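Local coordinates for protein histidinol dehydrogenase (Elizabethkingia anophelis NUHP1, PDB 6AN0) that probably catalyses the two successive NAD-dependent oxidations of L-histidinol to L-histidine, the last step of histidine biosynthesis, in a zinc-containing active site, at residues L244-T249 with E318-F323; D269-L274 with N325-E330; E337-Y342 with V352-F357; I24-Q29 with P374-A379. All blocks are in the same frame, centred on the assembly; numbering follows the deposited sequence. Where two conformers were deposited one is given.

Interaction 1: L244-T249 with E318-F323; sequences LVIADT and EKCIAF
Ile246, near the end of a buried strand, presses its two carbon branches against Cys320 and Ile321 of a helix, and this is the tight part of the contact. With CG1 beside the backbone N (chi1 -60°), the CG2 methyl is left anti to that N and lies 3.7 Å from Cys320 CB. The other branch runs out extended, so that Ile246 CD1 comes 3.7 Å from Ile321 CD1 and 3.9 Å from Cys320 CB. Ile321 starts out from the helix pointing away from the strand; its bent end (chi2 -78°) brings the terminal methyl back, and the two isoleucines cross at about a right angle. Toward Phe323 the fit is looser. Leu244 CD1 meets the edge of the phenyl ring near its plane, 4.3 Å from Phe323 CD2, and no polar bond links the segments anywhere. On the outer side of the same helix Lys319 is exposed and pairs with Asp315. The short axes run 9.4 Å apart at 173°, nearly antiparallel, as expected of a helix laid on a sheet in an alpha/beta fold. Helix 317-327 here rests on strand 242-247 of the six-stranded parallel sheet, where it lies between strand 271-276, whose Leu275 also touches Cys320 and Phe323, and strand 331-335, whose Leu334 packs against Ile246.

Interaction 2: D269-L274 with N325-E330; sequences DSQVIL and NLYAPE
Gln271 and Tyr327 both carry CG anti to the backbone N (chi1 -176° and 180°), and these two outstretched side chains reach each other from a strand and from the last turn of a helix. The glutamine stays extended through CG, and its carbonyl oxygen arrives at the rim of the phenol, in the plane of the ring. There Tyr327 OH donates to Gln271 OE1 at 2.7 Å. The bond is bent at the acceptor, and the hydroxyl is tilted 25° from the carbonyl plane; amide and ring themselves are inclined to each other. Ile273, two residues further along the strand, lies over one face of the same ring. Its CG1 is 4.2 Å from the Tyr327 ring centroid in a CH-pi contact and 3.8 Å from Tyr327 CZ. The guanidinium of Arg26 takes the opposite face as a cation-pi partner. Just beyond the tyrosine, Ala328 turns the chain out of the helix with positive phi and leads it to Glu330, the predicted proton acceptor. The orientation of the amide is settled by its nitrogen: Gln271 NE2 gives hydrogen bonds to the carbonyls of Gln25 and Gln308, which leaves OE1 as the acceptor. The phenol, as donor to an amide oxygen, is probably neutral; the nearby arginine might ease its ionisation, but the acceptor calls for the proton to stay.

Interaction 3: E337-Y342 with V352-F357; sequences ENTENY and VFLGNF
Thr339 opens a short turn of helical phi/psi just after the positive-phi residue Asn338, and its CA stands 6.4 Å from that of Leu354, the last residue of a strand that leads into Gly355 with phi 84°. Backbone bonds keep the turn compact, Tyr342 N meeting Thr339 O at 2.9 Å. The threonine aims its whole branched head at the strand end. OG1 sits between the backbone N and the carbonyl carbon (chi1 56°) and approaches Leu354 CB to 3.8 Å, while Thr339 CB lies 3.9 Å from Leu354 CD2. The CG2 methyl reaches past the leucine toward the backbone, 4.0 Å from Gly355 N. None of these approaches is a hydrogen bond: the hydroxyl lies along the aliphatic flank of the leucine, and the contact rests on van der Waals fit. The turn belongs to the connection between two adjacent parallel strands, 331-335 and 351-354, and folds back on both, since Leu334 of the first touches Thr339 as well as Leu354. Strand 351-354 is the outermost of this chain's parallel sheet, yet a strand of the second subunit pairs with it in parallel, and Trp120 of that subunit packs on Leu354.

Interaction 4: I24-Q29 with P374-A379; sequences IQRPVQ and PTNGYA
Arg26 and Asn376 face each other with CA atoms 6.7 Å apart, the first in an irregular, largely extended chain and the second in a type I' turn from Thr375 to Tyr378. Tyr378 N closes the turn on Thr375 O at 2.9 Å. Arg26 leaves its backbone toward this turn and then bends at chi2 (71°), which lays the aliphatic stem against the amide oxygen: Asn376 OD1 is 3.3 Å from Arg26 CG. The guanidinium continues across the Asn376-Gly377 peptide, with Gly377 N over one face toward the rim. Arg26 NH2 and Gly377 N are only 3.1 Å apart, but both are donors and no bond joins them. Asn-Gly is the classic central pair of a type I' turn, where both residues adopt positive phi, and at the backbone angles of Gly377 a CB would press on the preceding carbonyl oxygen. The turn belongs to the connection from helix 360-365 to strand 391-399, whereas Arg26 precedes helix 35-48. Glu242, at the start of strand 242-247, ties the two together: its OE1 forms a salt bridge with Arg26 NH2, and its OE2 accepts from Asn376 N. At the outer end Gln29 comes to Asn376 from the opposite direction, their amide planes 88° apart. Gln29 NE2 and Asn376 ND2, again two donors, lie 3.0 Å apart, which makes the assigned orientation of one amide doubtful.

In the fold
Interactions 1 and 2 share helix 317-327 and use neighbouring strands: Val245 N lies 2.9 Å from Ile273 O, a probable hydrogen bond, and Leu244 CD1 packs 3.8 Å from Tyr327 CD2. Interaction 3 continues the same sheet toward the second subunit, its centre about 11 Å from that of interaction 1. Interaction 4 is closest to interaction 2, centre to centre about 7 Å. Arg26 joins them, layered between the Tyr327 ring and the 374-379 turn, with its NH1 2.8 Å from Tyr327 O. The two border the predicted active site at Glu330, whose side chain is about 6 Å from that of Arg26; a bound zinc ion lies farther off, about 13 Å from the Gln271 side chain.

Interaction 1: L244-T249 with E318-F323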
loop_
_atom_site.group_PDB
_atom_site.type_symbol
_atom_site.label_atom_id
_atom_site.label_comp_id
_atom_site.label_asym_id
_atom_site.label_seq_id
_atom_site.Cartn_x
_atom_site.Cartn_y
_atom_site.Cartn_z
ATOM N N LEU A 244 1.886 20.719 -11.531
ATOM C CA LEU A 244 0.801 21.569 -11.988
ATOM C C LEU A 244 0.775 22.791 -11.086
ATOM O O LEU A 244 0.823 22.655 -9.860
ATOM C CB LEU A 244 -0.540 20.825 -11.964
ATOM C CG LEU A 244 -1.779 21.518 -12.545
ATOM C CD1 LEU A 244 -2.745 20.472 -13.089
ATOM C CD2 LEU A 244 -2.486 22.403 -11.494
ATOM N N VAL A 245 0.754 23.973 -11.696
ATOM C CA VAL A 245 0.711 25.248 -10.987
ATOM C C VAL A 245 -0.618 25.920 -11.289
ATOM O O VAL A 245 -1.052 25.959 -12.445
ATOM C CB VAL A 245 1.880 26.166 -11.402
ATOM C CG1 VAL A 245 1.834 27.498 -10.625
ATOM C CG2 VAL A 245 3.212 25.451 -11.228
ATOM N N ILE A 246 -1.247 26.477 -10.252
ATOM C CA ILE A 246 -2.424 27.333 -10.390
ATOM C C ILE A 246 -2.025 28.749 -9.985
ATOM O O ILE A 246 -1.533 28.968 -8.868
ATOM C CB ILE A 246 -3.595 26.833 -9.531
ATOM C CG1 ILE A 246 -3.988 25.406 -9.946
ATOM C CG2 ILE A 246 -4.781 27.789 -9.646
ATOM C CD1 ILE A 246 -5.190 24.842 -9.148
ATOM N N ALA A 247 -2.248 29.715 -10.876
ATOM C CA ALA A 247 -1.777 31.083 -10.671
ATOM C C ALA A 247 -2.891 32.090 -10.936
ATOM O O ALA A 247 -3.538 32.035 -11.983
ATOM C CB ALA A 247 -0.583 31.381 -11.592
ATOM N N ASP A 248 -3.100 33.023 -10.004
ATOM C CA ASP A 248 -4.012 34.132 -10.249
ATOM C C ASP A 248 -3.196 35.421 -10.362
ATOM O O ASP A 248 -1.968 35.383 -10.496
ATOM C CB ASP A 248 -5.110 34.185 -9.169
ATOM C CG ASP A 248 -4.583 34.545 -7.784
ATOM O OD1 ASP A 248 -3.395 34.887 -7.640
ATOM O OD2 ASP A 248 -5.383 34.483 -6.822
ATOM N N THR A 249 -3.882 36.571 -10.324
ATOM C CA THR A 249 -3.193 37.846 -10.499
ATOM C C THR A 249 -2.203 38.155 -9.376
ATOM O O THR A 249 -1.374 39.058 -9.541
ATOM C CB THR A 249 -4.216 38.988 -10.621
ATOM O OG1 THR A 249 -5.041 39.006 -9.453
ATOM C CG2 THR A 249 -5.095 38.787 -11.844
ATOM N N GLU A 318 -11.857 27.956 -8.918
ATOM C CA GLU A 318 -12.548 26.692 -8.698
ATOM C C GLU A 318 -12.506 25.812 -9.944
ATOM O O GLU A 318 -12.398 24.587 -9.814
ATOM C CB GLU A 318 -13.993 26.915 -8.231
ATOM C CG GLU A 318 -14.170 27.577 -6.836
ATOM C CD GLU A 318 -13.417 26.905 -5.667
ATOM O OE1 GLU A 318 -12.923 27.658 -4.815
ATOM O OE2 GLU A 318 -13.332 25.665 -5.558
ATOM N N LYS A 319 -12.543 26.396 -11.148
ATOM C CA LYS A 319 -12.371 25.587 -12.353
ATOM C C LYS A 319 -10.960 25.015 -12.438
ATOM O O LYS A 319 -10.774 23.857 -12.841
ATOM C CB LYS A 319 -12.672 26.415 -13.604
ATOM C CG LYS A 319 -13.927 26.008 -14.332
ATOM C CD LYS A 319 -14.130 26.868 -15.565
ATOM C CE LYS A 319 -15.555 26.783 -16.068
ATOM N NZ LYS A 319 -15.757 27.686 -17.224
ATOM N N CYS A 320 -9.953 25.818 -12.078
ATOM C CA CYS A 320 -8.578 25.327 -12.080
ATOM C C CYS A 320 -8.416 24.136 -11.145
ATOM O O CYS A 320 -7.758 23.149 -11.495
ATOM C CB CYS A 320 -7.615 26.446 -11.681
ATOM S SG CYS A 320 -7.457 27.810 -12.871
ATOM N N ILE A 321 -8.997 24.222 -9.941
ATOM C CA ILE A 321 -8.935 23.118 -8.982
ATOM C C ILE A 321 -9.608 21.877 -9.556
ATOM O O ILE A 321 -9.115 20.752 -9.393
ATOM C CB ILE A 321 -9.584 23.534 -7.646
ATOM C CG1 ILE A 321 -8.838 24.714 -7.002
ATOM C CG2 ILE A 321 -9.667 22.343 -6.686
ATOM C CD1 ILE A 321 -7.569 24.325 -6.303
ATOM N N ALA A 322 -10.760 22.057 -10.217
ATOM C CA ALA A 322 -11.461 20.918 -10.799
ATOM C C ALA A 322 -10.624 20.263 -11.890
ATOM O O ALA A 322 -10.543 19.034 -11.961
ATOM C CB ALA A 322 -12.830 21.350 -11.343
ATOM N N PHE A 323 -9.972 21.065 -12.737
ATOM C CA PHE A 323 -9.024 20.499 -13.697
ATOM C C PHE A 323 -7.904 19.756 -12.978
ATOM O O PHE A 323 -7.543 18.631 -13.354
ATOM C CB PHE A 323 -8.457 21.599 -14.595
ATOM C CG PHE A 323 -7.588 21.089 -15.716
ATOM C CD1 PHE A 323 -8.067 21.051 -17.018
ATOM C CD2 PHE A 323 -6.286 20.653 -15.473
ATOM C CE1 PHE A 323 -7.271 20.584 -18.055
ATOM C CE2 PHE A 323 -5.488 20.182 -16.496
ATOM C CZ PHE A 323 -5.984 20.149 -17.800
#

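Interaction 2: D269-L274 with N325-E330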
loop_
_atom_site.group_PDB
_atom_site.type_symbol
_atom_site.label_atom_id
_atom_site.label_comp_id
_atom_site.label_asym_id
_atom_site.label_seq_id
_atom_site.Cartn_x
_atom_site.Cartn_y
_atom_site.Cartn_z
ATOM N N ASP A 269 11.034 13.438 -20.308
ATOM C CA ASP A 269 9.691 12.882 -20.178
ATOM C C ASP A 269 8.863 13.562 -19.088
ATOM O O ASP A 269 7.693 13.206 -18.904
ATOM C CB ASP A 269 9.769 11.373 -19.904
ATOM C CG ASP A 269 10.270 10.586 -21.103
ATOM O OD1 ASP A 269 10.063 11.053 -22.242
ATOM O OD2 ASP A 269 10.859 9.500 -20.908
ATOM N N SER A 270 9.436 14.513 -18.357
ATOM C CA SER A 270 8.679 15.292 -17.387
ATOM C C SER A 270 7.585 16.086 -18.089
ATOM O O SER A 270 7.643 16.335 -19.294
ATOM C CB SER A 270 9.589 16.260 -16.633
ATOM O OG SER A 270 10.489 15.580 -15.786
ATOM N N GLN A 271 6.589 16.506 -17.317
ATOM C CA GLN A 271 5.509 17.319 -17.853
ATOM C C GLN A 271 5.160 18.408 -16.854
ATOM O O GLN A 271 5.111 18.157 -15.643
ATOM C CB GLN A 271 4.252 16.486 -18.150
ATOM C CG GLN A 271 3.133 17.305 -18.801
ATOM C CD GLN A 271 1.909 16.478 -19.140
ATOM O OE1 GLN A 271 1.341 15.820 -18.276
ATOM N NE2 GLN A 271 1.501 16.501 -20.415
ATOM N N VAL A 272 4.907 19.613 -17.355
ATOM C CA VAL A 272 4.418 20.680 -16.490
ATOM C C VAL A 272 3.110 21.221 -17.056
ATOM O O VAL A 272 2.893 21.263 -18.273
ATOM C CB VAL A 272 5.455 21.813 -16.287
ATOM C CG1 VAL A 272 6.836 21.236 -15.955
ATOM C CG2 VAL A 272 5.527 22.730 -17.507
ATOM N N ILE A 273 2.225 21.628 -16.146
ATOM C CA ILE A 273 0.924 22.185 -16.485
ATOM C C ILE A 273 0.789 23.500 -15.740
ATOM O O ILE A 273 0.964 23.534 -14.517
ATOM C CB ILE A 273 -0.229 21.238 -16.090
ATOM C CG1 ILE A 273 -0.032 19.852 -16.714
ATOM C CG2 ILE A 273 -1.570 21.839 -16.511
ATOM C CD1 ILE A 273 -0.253 19.826 -18.194
ATOM N N LEU A 274 0.499 24.578 -16.469
ATOM C CA LEU A 274 0.219 25.882 -15.869
ATOM C C LEU A 274 -1.239 26.250 -16.129
ATOM O O LEU A 274 -1.660 26.361 -17.285
ATOM C CB LEU A 274 1.157 26.957 -16.432
ATOM C CG LEU A 274 0.872 28.422 -16.064
ATOM C CD1 LEU A 274 0.934 28.637 -14.553
ATOM C CD2 LEU A 274 1.844 29.362 -16.774
ATOM N N ASN A 325 -7.885 18.340 -10.085
ATOM C CA ASN A 325 -8.364 17.110 -9.462
ATOM C C ASN A 325 -8.541 15.996 -10.492
ATOM O O ASN A 325 -8.329 14.817 -10.177
ATOM C CB ASN A 325 -9.675 17.374 -8.710
ATOM C CG ASN A 325 -9.472 18.164 -7.407
ATOM O OD1 ASN A 325 -8.395 18.138 -6.804
ATOM N ND2 ASN A 325 -10.529 18.843 -6.956
ATOM N N LEU A 326 -8.901 16.349 -11.726
ATOM C CA LEU A 326 -8.956 15.361 -12.802
ATOM C C LEU A 326 -7.557 14.924 -13.237
ATOM O O LEU A 326 -7.352 13.759 -13.602
ATOM C CB LEU A 326 -9.725 15.933 -13.999
ATOM C CG LEU A 326 -11.216 16.225 -13.794
ATOM C CD1 LEU A 326 -11.845 16.789 -15.065
ATOM C CD2 LEU A 326 -11.947 14.984 -13.348
ATOM N N TYR A 327 -6.586 15.848 -13.222
ATOM C CA TYR A 327 -5.222 15.531 -13.654
ATOM C C TYR A 327 -4.471 14.705 -12.606
ATOM O O TYR A 327 -3.690 13.805 -12.956
ATOM C CB TYR A 327 -4.473 16.832 -13.952
ATOM C CG TYR A 327 -3.037 16.670 -14.414
ATOM C CD1 TYR A 327 -2.734 16.392 -15.745
ATOM C CD2 TYR A 327 -1.983 16.815 -13.522
ATOM C CE1 TYR A 327 -1.417 16.254 -16.162
ATOM C CE2 TYR A 327 -0.670 16.683 -13.925
ATOM C CZ TYR A 327 -0.391 16.403 -15.248
ATOM O OH TYR A 327 0.913 16.276 -15.649
ATOM N N ALA A 328 -4.685 15.011 -11.314
ATOM C CA ALA A 328 -4.077 14.342 -10.159
ATOM C C ALA A 328 -2.558 14.476 -10.202
ATOM O O ALA A 328 -1.846 13.480 -10.410
ATOM C CB ALA A 328 -4.501 12.872 -10.100
ATOM N N PRO A 329 -2.029 15.682 -9.988
ATOM C CA PRO A 329 -0.598 15.927 -10.200
ATOM C C PRO A 329 0.281 15.372 -9.083
ATOM O O PRO A 329 -0.103 15.315 -7.911
ATOM C CB PRO A 329 -0.508 17.459 -10.238
ATOM C CG PRO A 329 -1.652 17.908 -9.314
ATOM C CD PRO A 329 -2.761 16.900 -9.584
ATOM N N GLU A 330 1.496 14.968 -9.463
ATOM C CA GLU A 330 2.491 14.603 -8.453
ATOM C C GLU A 330 2.762 15.776 -7.502
ATOM O O GLU A 330 2.761 15.612 -6.276
ATOM C CB GLU A 330 3.788 14.160 -9.130
ATOM C CG GLU A 330 4.865 13.753 -8.142
ATOM C CD GLU A 330 6.249 13.695 -8.756
ATOM O OE1 GLU A 330 6.448 14.272 -9.842
ATOM O OE2 GLU A 330 7.146 13.097 -8.130
#

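Interaction 3: E337-Y342 with V352-F357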
loop_
_atom_site.group_PDB
_atom_site.type_symbol
_atom_site.label_atom_id
_atom_site.label_comp_id
_atom_site.label_asym_id
_atom_site.label_seq_id
_atom_site.Cartn_x
_atom_site.Cartn_y
_atom_site.Cartn_z
ATOM N N GLU A 337 -3.862 33.769 -3.873
ATOM C CA GLU A 337 -4.288 34.418 -2.650
ATOM C C GLU A 337 -5.136 33.480 -1.802
ATOM O O GLU A 337 -5.977 32.741 -2.327
ATOM C CB GLU A 337 -5.112 35.640 -3.041
ATOM C CG GLU A 337 -5.081 36.798 -2.103
ATOM C CD GLU A 337 -5.592 38.047 -2.785
ATOM O OE1 GLU A 337 -6.694 38.005 -3.383
ATOM O OE2 GLU A 337 -4.875 39.066 -2.755
ATOM N N ASN A 338 -4.927 33.534 -0.482
ATOM C CA ASN A 338 -5.839 32.939 0.500
ATOM C C ASN A 338 -6.047 31.440 0.257
ATOM O O ASN A 338 -7.179 30.955 0.142
ATOM C CB ASN A 338 -7.174 33.682 0.505
ATOM C CG ASN A 338 -7.026 35.128 0.943
ATOM O OD1 ASN A 338 -6.203 35.439 1.804
ATOM N ND2 ASN A 338 -7.806 36.016 0.345
ATOM N N THR A 339 -4.934 30.698 0.212
ATOM C CA THR A 339 -5.008 29.276 -0.105
ATOM C C THR A 339 -5.858 28.508 0.895
ATOM O O THR A 339 -6.375 27.440 0.553
ATOM C CB THR A 339 -3.611 28.639 -0.163
ATOM O OG1 THR A 339 -2.913 28.862 1.070
ATOM C CG2 THR A 339 -2.792 29.189 -1.336
ATOM N N GLU A 340 -5.996 29.018 2.127
ATOM C CA GLU A 340 -6.786 28.325 3.138
ATOM C C GLU A 340 -8.241 28.171 2.725
ATOM O O GLU A 340 -8.933 27.295 3.249
ATOM C CB GLU A 340 -6.711 29.064 4.475
ATOM C CG GLU A 340 -7.367 30.442 4.457
ATOM C CD GLU A 340 -6.406 31.554 4.067
ATOM O OE1 GLU A 340 -5.283 31.258 3.590
ATOM O OE2 GLU A 340 -6.776 32.728 4.247
ATOM N N ASN A 341 -8.720 28.993 1.794
ATOM C CA ASN A 341 -10.084 28.863 1.312
ATOM C C ASN A 341 -10.236 27.788 0.241
ATOM O O ASN A 341 -11.367 27.515 -0.170
ATOM C CB ASN A 341 -10.570 30.210 0.778
ATOM C CG ASN A 341 -10.627 31.269 1.863
ATOM O OD1 ASN A 341 -10.708 30.949 3.047
ATOM N ND2 ASN A 341 -10.572 32.534 1.465
ATOM N N TYR A 342 -9.137 27.174 -0.210
ATOM C CA TYR A 342 -9.172 26.259 -1.344
ATOM C C TYR A 342 -8.614 24.869 -1.071
ATOM O O TYR A 342 -8.935 23.949 -1.831
ATOM C CB TYR A 342 -8.411 26.861 -2.544
ATOM C CG TYR A 342 -8.987 28.196 -2.954
ATOM C CD1 TYR A 342 -10.157 28.272 -3.701
ATOM C CD2 TYR A 342 -8.379 29.384 -2.573
ATOM C CE1 TYR A 342 -10.703 29.506 -4.059
ATOM C CE2 TYR A 342 -8.919 30.615 -2.930
ATOM C CZ TYR A 342 -10.077 30.669 -3.670
ATOM O OH TYR A 342 -10.606 31.899 -4.024
ATOM N N VAL A 352 1.481 19.350 -1.951
ATOM C CA VAL A 352 0.901 20.654 -2.269
ATOM C C VAL A 352 1.748 21.763 -1.647
ATOM O O VAL A 352 2.139 21.681 -0.476
ATOM C CB VAL A 352 -0.561 20.750 -1.775
ATOM C CG1 VAL A 352 -1.181 22.145 -2.067
ATOM C CG2 VAL A 352 -1.402 19.617 -2.387
ATOM N N PHE A 353 1.987 22.819 -2.425
ATOM C CA PHE A 353 2.816 23.956 -2.026
ATOM C C PHE A 353 1.970 25.222 -2.049
ATOM O O PHE A 353 1.334 25.521 -3.065
ATOM C CB PHE A 353 4.023 24.066 -2.973
ATOM C CG PHE A 353 4.870 22.819 -2.988
ATOM C CD1 PHE A 353 6.008 22.735 -2.196
ATOM C CD2 PHE A 353 4.488 21.703 -3.729
ATOM C CE1 PHE A 353 6.767 21.571 -2.164
ATOM C CE2 PHE A 353 5.245 20.534 -3.704
ATOM C CZ PHE A 353 6.384 20.470 -2.919
ATOM N N LEU A 354 1.976 25.977 -0.943
ATOM C CA LEU A 354 1.008 27.057 -0.732
ATOM C C LEU A 354 1.654 28.438 -0.777
ATOM O O LEU A 354 2.524 28.748 0.042
ATOM C CB LEU A 354 0.307 26.865 0.610
ATOM C CG LEU A 354 -0.398 25.525 0.780
ATOM C CD1 LEU A 354 -0.956 25.487 2.198
ATOM C CD2 LEU A 354 -1.518 25.360 -0.257
ATOM N N GLY A 355 1.185 29.285 -1.702
ATOM C CA GLY A 355 1.587 30.678 -1.743
ATOM C C GLY A 355 2.901 30.871 -2.486
ATOM O O GLY A 355 3.583 29.927 -2.870
ATOM N N ASN A 356 3.279 32.145 -2.656
ATOM C CA ASN A 356 4.364 32.485 -3.575
ATOM C C ASN A 356 5.747 32.064 -3.085
ATOM O O ASN A 356 6.685 32.028 -3.884
ATOM C CB ASN A 356 4.368 33.996 -3.855
ATOM C CG ASN A 356 3.238 34.420 -4.779
ATOM O OD1 ASN A 356 2.569 33.578 -5.383
ATOM N ND2 ASN A 356 3.028 35.730 -4.905
ATOM N N PHE A 357 5.927 31.778 -1.799
ATOM C CA PHE A 357 7.263 31.460 -1.320
ATOM C C PHE A 357 7.458 29.969 -1.057
ATOM O O PHE A 357 8.518 29.570 -0.569
ATOM C CB PHE A 357 7.580 32.319 -0.089
ATOM C CG PHE A 357 7.640 33.784 -0.426
ATOM C CD1 PHE A 357 8.771 34.316 -1.025
ATOM C CD2 PHE A 357 6.538 34.600 -0.240
ATOM C CE1 PHE A 357 8.824 35.653 -1.386
ATOM C CE2 PHE A 357 6.582 35.939 -0.602
ATOM C CZ PHE A 357 7.728 36.461 -1.173
#

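Interaction 4: I24-Q29 with P374-A379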
loop_
_atom_site.group_PDB
_atom_site.type_symbol
_atom_site.label_atom_id
_atom_site.label_comp_id
_atom_site.label_asym_id
_atom_site.label_seq_id
_atom_site.Cartn_x
_atom_site.Cartn_y
_atom_site.Cartn_z
ATOM N N ILE A 24 -5.570 16.438 -19.978
ATOM C CA ILE A 24 -4.964 15.851 -18.783
ATOM C C ILE A 24 -3.979 14.735 -19.108
ATOM O O ILE A 24 -3.374 14.167 -18.188
ATOM C CB ILE A 24 -6.042 15.317 -17.815
ATOM C CG1 ILE A 24 -6.961 14.318 -18.523
ATOM C CG2 ILE A 24 -6.847 16.462 -17.219
ATOM C CD1 ILE A 24 -8.043 13.744 -17.625
ATOM N N GLN A 25 -3.789 14.404 -20.385
ATOM C CA GLN A 25 -2.971 13.255 -20.753
ATOM C C GLN A 25 -1.483 13.532 -20.565
ATOM O O GLN A 25 -0.962 14.556 -21.023
ATOM C CB GLN A 25 -3.244 12.862 -22.205
ATOM C CG GLN A 25 -4.666 12.427 -22.456
ATOM C CD GLN A 25 -5.022 11.169 -21.697
ATOM O OE1 GLN A 25 -4.166 10.316 -21.446
ATOM N NE2 GLN A 25 -6.289 11.047 -21.317
ATOM N N ARG A 26 -0.794 12.612 -19.894
ATOM C CA ARG A 26 0.655 12.636 -19.896
ATOM C C ARG A 26 1.164 12.226 -21.276
ATOM O O ARG A 26 0.410 11.674 -22.083
ATOM C CB ARG A 26 1.214 11.701 -18.824
ATOM C CG ARG A 26 1.290 12.319 -17.432
ATOM C CD ARG A 26 -0.092 12.487 -16.827
ATOM N NE ARG A 26 -0.028 12.814 -15.403
ATOM C CZ ARG A 26 -1.098 12.994 -14.639
ATOM N NH1 ARG A 26 -2.308 12.886 -15.177
ATOM N NH2 ARG A 26 -0.963 13.289 -13.346
ATOM N N PRO A 27 2.428 12.520 -21.586
ATOM C CA PRO A 27 3.014 11.972 -22.814
ATOM C C PRO A 27 3.033 10.452 -22.751
ATOM O O PRO A 27 3.136 9.856 -21.675
ATOM C CB PRO A 27 4.431 12.562 -22.837
ATOM C CG PRO A 27 4.678 13.081 -21.445
ATOM C CD PRO A 27 3.341 13.450 -20.896
ATOM N N VAL A 28 2.896 9.823 -23.923
ATOM C CA VAL A 28 2.885 8.367 -23.979
ATOM C C VAL A 28 4.212 7.836 -23.458
ATOM O O VAL A 28 5.245 8.514 -23.517
ATOM C CB VAL A 28 2.615 7.869 -25.411
ATOM C CG1 VAL A 28 1.226 8.286 -25.873
ATOM C CG2 VAL A 28 3.667 8.400 -26.355
ATOM N N GLN A 29 4.177 6.626 -22.901
ATOM C CA GLN A 29 5.376 5.948 -22.435
ATOM C C GLN A 29 5.749 4.818 -23.387
ATOM O O GLN A 29 4.952 4.397 -24.226
ATOM C CB GLN A 29 5.183 5.396 -21.020
ATOM C CG GLN A 29 4.909 6.477 -19.994
ATOM C CD GLN A 29 4.957 5.955 -18.576
ATOM O OE1 GLN A 29 6.026 5.873 -17.969
ATOM N NE2 GLN A 29 3.800 5.598 -18.038
ATOM N N PRO A 374 3.684 9.863 -5.888
ATOM C CA PRO A 374 3.022 9.174 -7.011
ATOM C C PRO A 374 2.824 10.105 -8.199
ATOM O O PRO A 374 2.304 11.219 -8.066
ATOM C CB PRO A 374 1.672 8.749 -6.420
ATOM C CG PRO A 374 1.404 9.784 -5.375
ATOM C CD PRO A 374 2.760 10.092 -4.758
ATOM N N THR A 375 3.217 9.633 -9.355
ATOM C CA THR A 375 3.208 10.410 -10.584
ATOM C C THR A 375 2.281 9.742 -11.608
ATOM O O THR A 375 1.725 8.665 -11.366
ATOM C CB THR A 375 4.640 10.534 -11.096
ATOM O OG1 THR A 375 4.747 11.670 -11.964
ATOM C CG2 THR A 375 4.991 9.260 -11.823
ATOM N N ASN A 376 2.095 10.403 -12.754
ATOM C CA ASN A 376 1.358 9.836 -13.888
ATOM C C ASN A 376 -0.089 9.515 -13.520
ATOM O O ASN A 376 -0.706 8.613 -14.099
ATOM C CB ASN A 376 2.064 8.589 -14.432
ATOM C CG ASN A 376 1.645 8.246 -15.852
ATOM O OD1 ASN A 376 1.188 9.103 -16.607
ATOM N ND2 ASN A 376 1.796 6.978 -16.216
ATOM N N GLY A 377 -0.646 10.256 -12.562
ATOM C CA GLY A 377 -2.007 10.043 -12.122
ATOM C C GLY A 377 -2.157 9.069 -10.978
ATOM O O GLY A 377 -3.282 8.870 -10.499
ATOM N N TYR A 378 -1.063 8.461 -10.507
ATOM C CA TYR A 378 -1.168 7.582 -9.350
ATOM C C TYR A 378 -1.495 8.327 -8.067
ATOM O O TYR A 378 -1.734 7.680 -7.043
ATOM C CB TYR A 378 0.113 6.769 -9.189
ATOM C CG TYR A 378 0.158 5.633 -10.196
ATOM C CD1 TYR A 378 -0.743 4.575 -10.110
ATOM C CD2 TYR A 378 1.065 5.636 -11.241
ATOM C CE1 TYR A 378 -0.722 3.537 -11.021
ATOM C CE2 TYR A 378 1.086 4.594 -12.177
ATOM C CZ TYR A 378 0.187 3.551 -12.051
ATOM O OH TYR A 378 0.197 2.514 -12.954
ATOM N N ALA A 379 -1.535 9.661 -8.085
ATOM C CA ALA A 379 -2.055 10.350 -6.910
ATOM C C ALA A 379 -3.544 10.075 -6.710
ATOM O O ALA A 379 -4.070 10.370 -5.627
ATOM C CB ALA A 379 -1.792 11.860 -7.005
#